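Local coordinates for fructokinase (Vibrio cholerae serotype O1, PDB 5F11), which phosphorylates fructose at the expense of ATP, as a fructokinase of the PfkB carbohydrate kinase family, at residues Cys142-Ala147 with Asn174-Val179. Sequence-based numbering, arbitrary orientation.
Sequences CSIALA and NLREEV. With FRU (beta-D-fructofuranose), chain B.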
loop_
_atom_site.group_PDB
_atom_site.type_symbol
_atom_site.label_atom_id
_atom_site.label_comp_id
_atom_site.label_asym_id
_atom_site.label_seq_id
_atom_site.Cartn_x
_atom_site.Cartn_y
_atom_site.Cartn_z
ATOM N N CYS A 142 -17.220 1.254 -13.525
ATOM C CA CYS A 142 -17.134 2.330 -12.539
ATOM C C CYS A 142 -16.137 3.377 -13.013
ATOM O O CYS A 142 -15.364 3.115 -13.930
ATOM C CB CYS A 142 -16.678 1.773 -11.190
ATOM S SG CYS A 142 -17.702 0.456 -10.614
ATOM N N SER A 143 -16.138 4.548 -12.380
ATOM C CA SER A 143 -15.282 5.660 -12.813
ATOM C C SER A 143 -13.782 5.496 -12.525
ATOM O O SER A 143 -12.976 6.169 -13.152
ATOM C CB SER A 143 -15.760 7.001 -12.229
ATOM O OG SER A 143 -15.552 7.063 -10.818
ATOM N N ILE A 144 -13.391 4.648 -11.574
ATOM C CA ILE A 144 -11.958 4.429 -11.361
ATOM C C ILE A 144 -11.315 3.874 -12.641
ATOM O O ILE A 144 -10.148 4.126 -12.937
ATOM C CB ILE A 144 -11.650 3.517 -10.136
ATOM C CG1 ILE A 144 -11.887 4.283 -8.825
ATOM C CG2 ILE A 144 -10.212 3.027 -10.173
ATOM C CD1 ILE A 144 -11.487 3.527 -7.573
ATOM N N ALA A 145 -12.104 3.147 -13.418
ATOM C CA ALA A 145 -11.635 2.605 -14.681
ATOM C C ALA A 145 -11.361 3.715 -15.721
ATOM O O ALA A 145 -10.615 3.506 -16.686
ATOM C CB ALA A 145 -12.647 1.593 -15.208
ATOM N N LEU A 146 -11.952 4.887 -15.493
ATOM C CA LEU A 146 -11.798 6.047 -16.357
ATOM C C LEU A 146 -10.839 7.095 -15.796
ATOM O O LEU A 146 -10.647 8.142 -16.423
ATOM C CB LEU A 146 -13.148 6.710 -16.582
ATOM C CG LEU A 146 -14.352 5.843 -16.963
ATOM C CD1 LEU A 146 -15.583 6.692 -17.254
ATOM C CD2 LEU A 146 -14.042 4.962 -18.141
ATOM N N ALA A 147 -10.223 6.820 -14.642
ATOM C CA ALA A 147 -9.360 7.806 -13.963
ATOM C C ALA A 147 -8.084 8.231 -14.714
ATOM O O ALA A 147 -7.776 9.421 -14.786
ATOM C CB ALA A 147 -9.012 7.350 -12.544
ATOM N N ASN A 174 -19.561 5.778 -8.808
ATOM C CA ASN A 174 -18.785 5.239 -7.690
ATOM C C ASN A 174 -17.484 6.026 -7.486
ATOM O O ASN A 174 -16.385 5.474 -7.584
ATOM C CB ASN A 174 -18.490 3.751 -7.929
ATOM C CG ASN A 174 -17.962 3.048 -6.689
ATOM O OD1 ASN A 174 -18.663 2.924 -5.673
ATOM N ND2 ASN A 174 -16.718 2.582 -6.764
ATOM N N LEU A 175 -17.626 7.322 -7.221
ATOM C CA LEU A 175 -16.528 8.286 -7.330
ATOM C C LEU A 175 -15.456 8.138 -6.258
ATOM O O LEU A 175 -15.770 8.022 -5.072
ATOM C CB LEU A 175 -17.077 9.715 -7.283
ATOM C CG LEU A 175 -18.066 10.185 -8.355
ATOM C CD1 LEU A 175 -18.332 11.688 -8.215
ATOM C CD2 LEU A 175 -17.570 9.843 -9.759
ATOM N N ARG A 176 -14.192 8.153 -6.689
ATOM C CA ARG A 176 -13.036 8.196 -5.788
ATOM C C ARG A 176 -12.007 9.150 -6.382
ATOM O O ARG A 176 -11.095 8.740 -7.118
ATOM C CB ARG A 176 -12.402 6.815 -5.599
ATOM C CG ARG A 176 -13.377 5.713 -5.235
ATOM C CD ARG A 176 -13.867 5.789 -3.792
ATOM N NE ARG A 176 -14.606 4.572 -3.482
ATOM C CZ ARG A 176 -15.925 4.447 -3.584
ATOM N NH1 ARG A 176 -16.667 5.484 -3.945
ATOM N NH2 ARG A 176 -16.498 3.278 -3.311
ATOM N N GLU A 177 -12.160 10.421 -6.040
ATOM C CA GLU A 177 -11.442 11.505 -6.695
ATOM C C GLU A 177 -9.905 11.463 -6.656
ATOM O O GLU A 177 -9.250 11.833 -7.630
ATOM C CB GLU A 177 -11.923 12.831 -6.131
ATOM C CG GLU A 177 -11.333 14.009 -6.831
ATOM C CD GLU A 177 -11.730 15.280 -6.170
ATOM O OE1 GLU A 177 -10.868 15.870 -5.497
ATOM O OE2 GLU A 177 -12.908 15.676 -6.315
ATOM N N GLU A 178 -9.336 11.025 -5.540
ATOM C CA GLU A 178 -7.887 11.065 -5.363
ATOM C C GLU A 178 -7.140 10.136 -6.320
ATOM O O GLU A 178 -5.918 10.214 -6.443
ATOM C CB GLU A 178 -7.503 10.752 -3.909
ATOM C CG GLU A 178 -7.684 9.298 -3.517
ATOM C CD GLU A 178 -7.260 9.016 -2.081
ATOM O OE1 GLU A 178 -6.086 8.641 -1.865
ATOM O OE2 GLU A 178 -8.103 9.166 -1.169
ATOM N N VAL A 179 -7.873 9.251 -6.983
ATOM C CA VAL A 179 -7.282 8.344 -7.960
ATOM C C VAL A 179 -6.872 9.095 -9.245
ATOM O O VAL A 179 -5.934 8.701 -9.941
ATOM C CB VAL A 179 -8.261 7.191 -8.294
ATOM C CG1 VAL A 179 -7.664 6.233 -9.316
ATOM C CG2 VAL A 179 -8.639 6.444 -7.025
HETATM C C1 FRU B . -12.515 1.341 -4.703
HETATM C C2 FRU B . -13.256 1.077 -3.429
HETATM C C3 FRU B . -12.793 -0.209 -2.826
HETATM C C4 FRU B . -13.996 -0.661 -2.123
HETATM C C5 FRU B . -15.034 -0.289 -3.114
HETATM C C6 FRU B . -16.344 -0.188 -2.403
HETATM O O1 FRU B . -12.771 0.374 -5.657
HETATM O O2 FRU B . -13.013 2.161 -2.602
HETATM O O3 FRU B . -11.735 -0.049 -1.966
HETATM O O4 FRU B . -13.997 -2.011 -1.881
HETATM O O5 FRU B . -14.637 0.936 -3.669
HETATM O O6 FRU B . -17.312 0.422 -3.176
HETATM O O HOH W 1 -13.360 7.853 -9.499
HETATM O O HOH W 2 -15.219 3.909 -9.354
#
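Cys-142 to Ile-144 run abreast of Asn-174 to Arg-176, with CA atoms 5.9 Å apart at Cys-142 and Asn-174 and 6.8 Å apart at Ile-144 and Arg-176, and two waters bridge the segments. One links backbone to backbone, accepting from the Ile-144 N and donating to the Asn-174 O, 2.6 Å away; the other links side chain to backbone, donating to the Ser-143 OG and accepting from the Arg-176 N at 2.9 Å. The Ser-143 hydroxyl is also hydrogen-bonded to the carbonyl of Pro-173, and Leu-175 CD2 lies 3.6 Å from this OG. Beyond the waters the contact turns apolar: Ile-144 CD1 rests 3.7 Å from Arg-176 CG, while Val-179, in a short 3-10 turn, sets CG1 against Ala-147 CB and CG2, more loosely, against Ile-144 CD1. These are the loops that follow the neighbouring parallel strands 138-142 and 168-172 of the ribokinase-like central sheet, and they line one side of the fructose site. The Arg-176 chain, bent at chi2 (-74°), carries the guanidinium to the sugar, where NE donates almost straight to FRU O2 (178°) and NH2 to FRU O5. On its far side NH1 grips the Leu-175 O at 2.9 Å, from above the carbonyl plane, which helps fix the rotation of the group; Asn-174 ND2 lies above one guanidinium face, offset toward its rim. Ile-144 CD1 meets the sugar directly, 3.8 Å from FRU C1.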